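Local coordinates for ORF10 (Moritella marina, PDB 6RIW), which provides, as the N-terminal part of a longer protein, the ketosynthase and chain length factor didomain of a polyunsaturated fatty acid synthase, which probably catalyses acyl-chain condensation, at residues A[89-94]-A[174-179]; A[115-121]-A[217-223]; A[206-210]-A[267-271]. One frame throughout, in Å; residues are numbered along the deposited sequence.

Interaction 1 (A[89-94]-A[174-179]); sequences LNQWGL and YPAALI
Two helices of the ketosynthase half, 88-104 and 174-183, pack together through L89, N90, G93 and L94 on one and P175, L178 and I179 on the other. The axes of the two segments come within 9.8 Å and run at 41° to each other. The tightest point is L89 CD2 against P175 CG, at 3.4 Å, closer than carbons usually sit. The side chain of L89 swings away from its own backbone N (chi1 -158°), which brings L89 CD2 against CG and CB of P175. The N90 side chain crosses that of L178 at about a right angle. N90 OD1 lies 3.7 Å from L178 CD2, with P175 CG next to it. On the next turn L94 splits its two methyls. L94 CD1 meets L178 CD2 at 3.9 Å, while L94 CD2 runs past CG1 of I179. G93 has no side chain, and I179 CD1 packs on its backbone, 3.9 Å from G93 O. A water links the backbones: it donates to P175 O (2.9 Å) and weakly to N90 O. CB of L178, one turn further along the same helix, lies over one face of the Y174 ring, offset toward the rim. The Y174 hydroxyl bonds to Y82. P175 rests on L119 and L89 on N121 and V223, so both helices pack on the same face of the N-terminal sheet, consistent with the outer helical layer of the thiolase fold.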
loop_
_atom_site.group_PDB
_atom_site.type_symbol
_atom_site.label_atom_id
_atom_site.label_comp_id
_atom_site.label_asym_id
_atom_site.label_seq_id
_atom_site.Cartn_x
_atom_site.Cartn_y
_atom_site.Cartn_z
ATOM N N LEU A 89 6.127 5.586 -10.933
ATOM C CA LEU A 89 6.206 4.714 -9.760
ATOM C C LEU A 89 7.122 3.529 -10.028
ATOM O O LEU A 89 8.039 3.240 -9.249
ATOM C CB LEU A 89 4.819 4.223 -9.375
ATOM C CG LEU A 89 4.685 3.757 -7.918
ATOM C CD1 LEU A 89 3.213 3.790 -7.513
ATOM C CD2 LEU A 89 5.251 2.387 -7.758
ATOM N N ASN A 90 6.867 2.816 -11.123
ATOM C CA ASN A 90 7.666 1.636 -11.434
ATOM C C ASN A 90 9.067 2.023 -11.869
ATOM O O ASN A 90 10.052 1.382 -11.465
ATOM C CB ASN A 90 6.988 0.824 -12.535
ATOM C CG ASN A 90 5.533 0.503 -12.216
ATOM O OD1 ASN A 90 5.223 -0.579 -11.740
ATOM N ND2 ASN A 90 4.644 1.448 -12.475
ATOM N N GLN A 91 9.178 3.049 -12.714
ATOM C CA GLN A 91 10.481 3.383 -13.287
ATOM C C GLN A 91 11.431 3.914 -12.224
ATOM O O GLN A 91 12.628 3.592 -12.235
ATOM C CB GLN A 91 10.306 4.401 -14.405
ATOM C CG GLN A 91 9.505 3.814 -15.583
ATOM C CD GLN A 91 9.467 4.730 -16.776
ATOM O OE1 GLN A 91 9.717 5.926 -16.660
ATOM N NE2 GLN A 91 9.153 4.167 -17.947
ATOM N N TRP A 92 10.924 4.742 -11.309
ATOM C CA TRP A 92 11.794 5.255 -10.257
ATOM C C TRP A 92 12.280 4.127 -9.353
ATOM O O TRP A 92 13.436 4.127 -8.927
ATOM C CB TRP A 92 11.072 6.315 -9.433
ATOM C CG TRP A 92 10.727 7.557 -10.183
ATOM C CD1 TRP A 92 11.120 7.908 -11.451
ATOM C CD2 TRP A 92 9.896 8.618 -9.714
ATOM N NE1 TRP A 92 10.584 9.121 -11.791
ATOM C CE2 TRP A 92 9.836 9.585 -10.738
ATOM C CE3 TRP A 92 9.199 8.845 -8.521
ATOM C CZ2 TRP A 92 9.079 10.757 -10.618
ATOM C CZ3 TRP A 92 8.457 10.017 -8.393
ATOM C CH2 TRP A 92 8.412 10.961 -9.437
ATOM N N GLY A 93 11.402 3.168 -9.031
ATOM C CA GLY A 93 11.820 2.028 -8.219
ATOM C C GLY A 93 12.836 1.141 -8.919
ATOM O O GLY A 93 13.791 0.663 -8.298
ATOM N N LEU A 94 12.649 0.914 -10.220
ATOM C CA LEU A 94 13.642 0.165 -10.990
ATOM C C LEU A 94 14.980 0.902 -11.035
ATOM O O LEU A 94 16.052 0.290 -10.897
ATOM C CB LEU A 94 13.117 -0.066 -12.406
ATOM C CG LEU A 94 11.968 -1.072 -12.453
ATOM C CD1 LEU A 94 11.280 -1.003 -13.804
ATOM C CD2 LEU A 94 12.498 -2.472 -12.164
ATOM N N TYR A 174 2.372 -4.799 -7.057
ATOM C CA TYR A 174 3.146 -5.198 -8.235
ATOM C C TYR A 174 4.501 -4.497 -8.378
ATOM O O TYR A 174 5.441 -5.144 -8.875
ATOM C CB TYR A 174 2.304 -4.976 -9.499
ATOM C CG TYR A 174 2.972 -5.483 -10.759
ATOM C CD1 TYR A 174 3.289 -6.831 -10.906
ATOM C CD2 TYR A 174 3.286 -4.603 -11.804
ATOM C CE1 TYR A 174 3.911 -7.304 -12.078
ATOM C CE2 TYR A 174 3.913 -5.059 -12.969
ATOM C CZ TYR A 174 4.221 -6.409 -13.097
ATOM O OH TYR A 174 4.832 -6.860 -14.258
ATOM N N PRO A 175 4.682 -3.227 -8.001
ATOM C CA PRO A 175 6.025 -2.628 -8.157
ATOM C C PRO A 175 7.126 -3.416 -7.465
ATOM O O PRO A 175 8.251 -3.480 -7.985
ATOM C CB PRO A 175 5.855 -1.229 -7.555
ATOM C CG PRO A 175 4.391 -0.897 -7.886
ATOM C CD PRO A 175 3.674 -2.208 -7.647
ATOM N N ALA A 176 6.841 -4.021 -6.307
ATOM C CA ALA A 176 7.859 -4.835 -5.648
ATOM C C ALA A 176 8.128 -6.125 -6.423
ATOM O O ALA A 176 9.280 -6.554 -6.545
ATOM C CB ALA A 176 7.439 -5.152 -4.215
ATOM N N ALA A 177 7.081 -6.764 -6.946
ATOM C CA ALA A 177 7.286 -7.962 -7.755
ATOM C C ALA A 177 7.979 -7.629 -9.069
ATOM O O ALA A 177 8.744 -8.443 -9.592
ATOM C CB ALA A 177 5.940 -8.654 -8.019
ATOM N N LEU A 178 7.716 -6.448 -9.623
ATOM C CA LEU A 178 8.368 -6.062 -10.862
ATOM C C LEU A 178 9.856 -5.844 -10.644
ATOM O O LEU A 178 10.680 -6.249 -11.476
ATOM C CB LEU A 178 7.726 -4.797 -11.409
ATOM C CG LEU A 178 8.418 -4.206 -12.633
ATOM C CD1 LEU A 178 8.021 -5.004 -13.833
ATOM C CD2 LEU A 178 7.988 -2.766 -12.828
ATOM N N ILE A 179 10.210 -5.190 -9.538
ATOM C CA ILE A 179 11.614 -5.054 -9.162
ATOM C C ILE A 179 12.266 -6.428 -9.049
ATOM O O ILE A 179 13.367 -6.653 -9.566
ATOM C CB ILE A 179 11.735 -4.247 -7.859
ATOM C CG1 ILE A 179 11.539 -2.758 -8.180
ATOM C CG2 ILE A 179 13.077 -4.525 -7.150
ATOM C CD1 ILE A 179 11.196 -1.920 -6.972
HETATM O O HOH W 1 8.654 -1.158 -9.745
#

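Interaction 2 (A[115-121]-A[217-223]); sequences CGVILGN and MMLAGAV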
loop_
_atom_site.group_PDB
_atom_site.type_symbol
_atom_site.label_atom_id
_atom_site.label_comp_id
_atom_site.label_asym_id
_atom_site.label_seq_id
_atom_site.Cartn_x
_atom_site.Cartn_y
_atom_site.Cartn_z
ATOM N N CYS A 115 18.262 -13.072 -2.642
ATOM C CA CYS A 115 18.000 -11.678 -2.297
ATOM C C CYS A 115 16.505 -11.400 -2.427
ATOM O O CYS A 115 15.887 -11.783 -3.428
ATOM C CB CYS A 115 18.778 -10.735 -3.215
ATOM S SG CYS A 115 18.690 -8.969 -2.800
ATOM N N GLY A 116 15.926 -10.754 -1.416
ATOM C CA GLY A 116 14.544 -10.325 -1.457
ATOM C C GLY A 116 14.454 -8.807 -1.538
ATOM O O GLY A 116 15.465 -8.106 -1.593
ATOM N N VAL A 117 13.216 -8.304 -1.562
ATOM C CA VAL A 117 13.007 -6.850 -1.598
ATOM C C VAL A 117 11.723 -6.503 -0.849
ATOM O O VAL A 117 10.697 -7.157 -1.033
ATOM C CB VAL A 117 12.986 -6.290 -3.037
ATOM C CG1 VAL A 117 12.013 -7.070 -3.943
ATOM C CG2 VAL A 117 12.672 -4.779 -3.024
ATOM N N ILE A 118 11.792 -5.488 0.020
ATOM C CA ILE A 118 10.616 -4.931 0.690
ATOM C C ILE A 118 10.523 -3.452 0.332
ATOM O O ILE A 118 11.478 -2.695 0.542
ATOM C CB ILE A 118 10.666 -5.138 2.220
ATOM C CG1 ILE A 118 10.703 -6.637 2.540
ATOM C CG2 ILE A 118 9.448 -4.498 2.882
ATOM C CD1 ILE A 118 10.943 -6.948 4.028
ATOM N N LEU A 119 9.369 -3.029 -0.194
ATOM C CA LEU A 119 9.228 -1.707 -0.800
ATOM C C LEU A 119 8.111 -0.940 -0.106
ATOM O O LEU A 119 6.960 -1.373 -0.148
ATOM C CB LEU A 119 8.908 -1.839 -2.297
ATOM C CG LEU A 119 8.669 -0.543 -3.077
ATOM C CD1 LEU A 119 9.999 0.168 -3.272
ATOM C CD2 LEU A 119 7.986 -0.855 -4.429
ATOM N N GLY A 120 8.432 0.202 0.505
ATOM C CA GLY A 120 7.371 1.093 0.968
ATOM C C GLY A 120 6.711 1.794 -0.216
ATOM O O GLY A 120 7.381 2.218 -1.163
ATOM N N ASN A 121 5.377 1.925 -0.166
ATOM C CA ASN A 121 4.658 2.427 -1.336
ATOM C C ASN A 121 3.274 2.935 -0.929
ATOM O O ASN A 121 2.653 2.393 -0.014
ATOM C CB ASN A 121 4.533 1.319 -2.394
ATOM C CG ASN A 121 3.988 1.819 -3.715
ATOM O OD1 ASN A 121 4.062 3.005 -4.033
ATOM N ND2 ASN A 121 3.414 0.903 -4.495
ATOM N N MET A 217 20.608 -11.639 1.327
ATOM C CA MET A 217 20.732 -10.240 0.974
ATOM C C MET A 217 19.313 -9.703 0.881
ATOM O O MET A 217 18.384 -10.450 0.547
ATOM C CB MET A 217 21.487 -10.071 -0.358
ATOM C CG MET A 217 21.841 -8.639 -0.744
ATOM S SD MET A 217 22.827 -8.577 -2.276
ATOM C CE MET A 217 22.975 -10.323 -2.687
ATOM N N MET A 218 19.136 -8.425 1.218
ATOM C CA MET A 218 17.829 -7.796 1.057
ATOM C C MET A 218 17.972 -6.410 0.444
ATOM O O MET A 218 18.861 -5.639 0.824
ATOM C CB MET A 218 17.077 -7.667 2.399
ATOM C CG MET A 218 16.528 -8.974 2.962
ATOM S SD MET A 218 15.265 -9.748 1.935
ATOM C CE MET A 218 13.912 -8.540 2.074
ATOM N N LEU A 219 17.072 -6.088 -0.486
ATOM C CA LEU A 219 16.821 -4.708 -0.893
ATOM C C LEU A 219 15.712 -4.133 -0.018
ATOM O O LEU A 219 14.691 -4.792 0.223
ATOM C CB LEU A 219 16.402 -4.639 -2.364
ATOM C CG LEU A 219 17.458 -4.858 -3.448
ATOM C CD1 LEU A 219 16.792 -4.870 -4.808
ATOM C CD2 LEU A 219 18.493 -3.769 -3.405
ATOM N N ALA A 220 15.923 -2.930 0.490
ATOM C CA ALA A 220 14.886 -2.260 1.257
ATOM C C ALA A 220 14.829 -0.806 0.819
ATOM O O ALA A 220 15.855 -0.124 0.745
ATOM C CB ALA A 220 15.128 -2.351 2.771
ATOM N N GLY A 221 13.632 -0.323 0.560
ATOM C CA GLY A 221 13.509 1.014 0.035
ATOM C C GLY A 221 12.058 1.418 -0.013
ATOM O O GLY A 221 11.205 0.773 0.600
ATOM N N ALA A 222 11.792 2.498 -0.748
ATOM C CA ALA A 222 10.435 3.025 -0.849
ATOM C C ALA A 222 10.331 3.936 -2.060
ATOM O O ALA A 222 11.333 4.424 -2.584
ATOM C CB ALA A 222 10.026 3.786 0.416
ATOM N N VAL A 223 9.092 4.183 -2.470
ATOM C CA VAL A 223 8.782 5.040 -3.606
ATOM C C VAL A 223 7.516 5.798 -3.246
ATOM O O VAL A 223 6.628 5.265 -2.560
ATOM C CB VAL A 223 8.634 4.229 -4.917
ATOM C CG1 VAL A 223 7.502 3.205 -4.795
ATOM C CG2 VAL A 223 8.372 5.155 -6.112
#
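G116, I118 and G120 of strand 115-120 exchange backbone hydrogen bonds with M217, L219, G221 and V223 of strand 217-224. The strands are parallel and their segments cross at 23°. Six bonds form a regular ladder. The straightest is L219 N to G116 O, 2.8 Å with 174° at the hydrogen. G120 N to G221 O is equally short, at 2.8 Å, while G221 N to I118 O is longer, at 3.2 Å. CA-H...O contacts use the same carbonyl oxygens. M217 O accepts the G116 N-H and also lies 3.1 Å from C115 CA.

This pair lies inside the mixed sheet of the N-terminal ketosynthase half, a part of the thiolase fold. Strand 115-120 pairs on its other edge with 189-193, and 217-224 pairs on its other edge with 259-270, antiparallel.

Apolar packing differs between the faces. On the face with V117, L119 and L219, V117 CG2 touches L219 CB at 3.8 Å, and helix 88-104 covers L219 through T97 and L101. On the face with I118, M218 and A220, helix 198-211 lies over the sheet. There M218 folds back, bent at chi2 and chi3. This sets M218 SD 3.5 Å from G116 CA and M218 CE 3.8 Å from I118 CG1, so the thioether lies over the backbone of the neighbouring glycine. At the far end N121 lies beside V223, with N121 OD1 3.5 Å from V223 CG1. N121 ND2 is hydrogen-bonded to A172 O.

Interaction 3 (A[206-210]-A[267-271]); sequences ACDYL and VLKRQ
The guanidinium of R270 meets L210 O at its edge, close to its own plane. R270 NH2 donates to L210 O over 2.9 Å, with 149° at the hydrogen. The donor NH2 lies in the carbonyl plane, on a lone pair, with a C=O...N angle of 129°. The same NH2 also bonds to A215 O, while R270 NH1 donates to N216 OD1 and forms a salt bridge with D273. The chain bends at chi3 (-62°), which turns the guanidinium back toward the helix.

The contact joins helix 198-211 to strand 259-270 in the thiolase fold of the ketosynthase half. This helix belongs to the buried middle layer, and Y209 on it touches helix 668-682 of the chain length factor half. L210 O is close to the C-terminal end of its helix, where a positive group would be expected to fit well with the helix dipole. R270 itself is the N-cap of helix 271-277. M1 and K286 form the magnesium site nearby, and the ion is about 8 Å from the side chain of C207.

The rest of the contact is apolar. L210 points at the strand and crosses L268 at about a right angle. L210 CD1 sits 3.7 Å from L268 CB and 3.6 Å from L268 O. L210 CB lies 4.1 Å from R270 CG. L268 also packs on I4 and V6 of strand 4-12. L268 CD1 touches two successive helix residues, 4.0 Å from both A206 CB and C207 SG.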
loop_
_atom_site.group_PDB
_atom_site.type_symbol
_atom_site.label_atom_id
_atom_site.label_comp_id
_atom_site.label_asym_id
_atom_site.label_seq_id
_atom_site.Cartn_x
_atom_site.Cartn_y
_atom_site.Cartn_z
ATOM N N ALA A 206 13.316 -5.852 6.561
ATOM C CA ALA A 206 14.311 -6.531 5.737
ATOM C C ALA A 206 15.452 -7.065 6.599
ATOM O O ALA A 206 15.947 -8.178 6.361
ATOM C CB ALA A 206 14.845 -5.592 4.647
ATOM N N CYS A 207 15.866 -6.298 7.621
ATOM C CA CYS A 207 16.805 -6.823 8.613
ATOM C C CYS A 207 16.265 -8.082 9.282
ATOM O O CYS A 207 17.010 -9.056 9.474
ATOM C CB CYS A 207 17.126 -5.775 9.688
ATOM S SG CYS A 207 17.965 -4.297 9.094
ATOM N N ASP A 208 14.975 -8.082 9.651
ATOM C CA ASP A 208 14.352 -9.275 10.242
ATOM C C ASP A 208 14.480 -10.485 9.329
ATOM O O ASP A 208 14.712 -11.604 9.800
ATOM C CB ASP A 208 12.863 -9.044 10.518
ATOM C CG ASP A 208 12.599 -8.051 11.632
ATOM O OD1 ASP A 208 13.531 -7.692 12.388
ATOM O OD2 ASP A 208 11.419 -7.631 11.752
ATOM N N TYR A 209 14.266 -10.297 8.020
ATOM C CA TYR A 209 14.361 -11.432 7.113
ATOM C C TYR A 209 15.801 -11.937 7.027
ATOM O O TYR A 209 16.022 -13.144 6.850
ATOM C CB TYR A 209 13.820 -11.069 5.722
ATOM C CG TYR A 209 12.286 -11.182 5.639
ATOM C CD1 TYR A 209 11.494 -10.690 6.662
ATOM C CD2 TYR A 209 11.646 -11.812 4.550
ATOM C CE1 TYR A 209 10.088 -10.791 6.630
ATOM C CE2 TYR A 209 10.235 -11.920 4.503
ATOM C CZ TYR A 209 9.470 -11.390 5.552
ATOM O OH TYR A 209 8.084 -11.465 5.563
ATOM N N LEU A 210 16.783 -11.034 7.151
ATOM C CA LEU A 210 18.174 -11.467 7.246
ATOM C C LEU A 210 18.421 -12.241 8.539
ATOM O O LEU A 210 19.149 -13.236 8.533
ATOM C CB LEU A 210 19.134 -10.265 7.126
ATOM C CG LEU A 210 19.195 -9.585 5.748
ATOM C CD1 LEU A 210 19.990 -8.283 5.746
ATOM C CD2 LEU A 210 19.729 -10.527 4.623
ATOM N N VAL A 267 20.913 -1.754 -0.001
ATOM C CA VAL A 267 21.251 -3.176 -0.053
ATOM C C VAL A 267 21.813 -3.577 1.304
ATOM O O VAL A 267 22.764 -2.947 1.790
ATOM C CB VAL A 267 22.275 -3.490 -1.165
ATOM C CG1 VAL A 267 22.491 -4.996 -1.247
ATOM C CG2 VAL A 267 21.840 -2.920 -2.492
ATOM N N LEU A 268 21.225 -4.612 1.921
ATOM C CA LEU A 268 21.550 -5.039 3.277
ATOM C C LEU A 268 22.086 -6.465 3.311
ATOM O O LEU A 268 21.555 -7.357 2.642
ATOM C CB LEU A 268 20.321 -4.973 4.193
ATOM C CG LEU A 268 19.533 -3.668 4.216
ATOM C CD1 LEU A 268 18.357 -3.770 5.177
ATOM C CD2 LEU A 268 20.448 -2.515 4.614
ATOM N N LYS A 269 23.105 -6.693 4.144
ATOM C CA LYS A 269 23.603 -8.039 4.409
ATOM C C LYS A 269 23.956 -8.151 5.885
ATOM O O LYS A 269 24.221 -7.144 6.546
ATOM C CB LYS A 269 24.848 -8.378 3.552
ATOM C CG LYS A 269 24.550 -8.597 2.058
ATOM C CD LYS A 269 25.847 -8.629 1.227
ATOM C CE LYS A 269 26.692 -9.868 1.530
ATOM N NZ LYS A 269 27.696 -10.139 0.440
ATOM N N ARG A 270 23.924 -9.375 6.412
ATOM C CA ARG A 270 24.480 -9.601 7.740
ATOM C C ARG A 270 25.956 -9.199 7.721
ATOM O O ARG A 270 26.662 -9.439 6.740
ATOM C CB ARG A 270 24.303 -11.077 8.154
ATOM C CG ARG A 270 22.830 -11.494 8.339
ATOM C CD ARG A 270 22.648 -12.987 8.648
ATOM N NE ARG A 270 23.137 -13.808 7.550
ATOM C CZ ARG A 270 22.378 -14.293 6.574
ATOM N NH1 ARG A 270 22.924 -15.000 5.593
ATOM N NH2 ARG A 270 21.071 -14.069 6.561
ATOM N N GLN A 271 26.408 -8.537 8.787
ATOM C CA GLN A 271 27.772 -8.000 8.785
ATOM C C GLN A 271 28.811 -9.096 8.566
ATOM O O GLN A 271 29.800 -8.881 7.857
ATOM C CB GLN A 271 28.065 -7.261 10.090
ATOM C CG GLN A 271 29.380 -6.456 10.035
ATOM C CD GLN A 271 29.911 -6.156 11.416
ATOM O OE1 GLN A 271 29.417 -6.694 12.404
ATOM N NE2 GLN A 271 30.913 -5.286 11.494
#

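All three contacts lie in the N-terminal ketosynthase half. Interactions 1 and 2 have centres 10 Å apart and touch where P175 meets L119 and L89 meets N121. The centres of interactions 2 and 3 are 11 Å apart, and the two share the sheet: M218 O and L268 N probably form a hydrogen bond between neighbouring strands. The centres of interactions 1 and 3 are 20 Å apart, and the two do not touch. Helices 88-104 and 198-211 cover opposite faces of that sheet, so the three contacts run through outer helices, sheet and inner helix. Along the chain, interaction 2 crosses both others, while interaction 1 closes before interaction 3 opens. Distant parts of the sequence are thereby knitted into one layered domain.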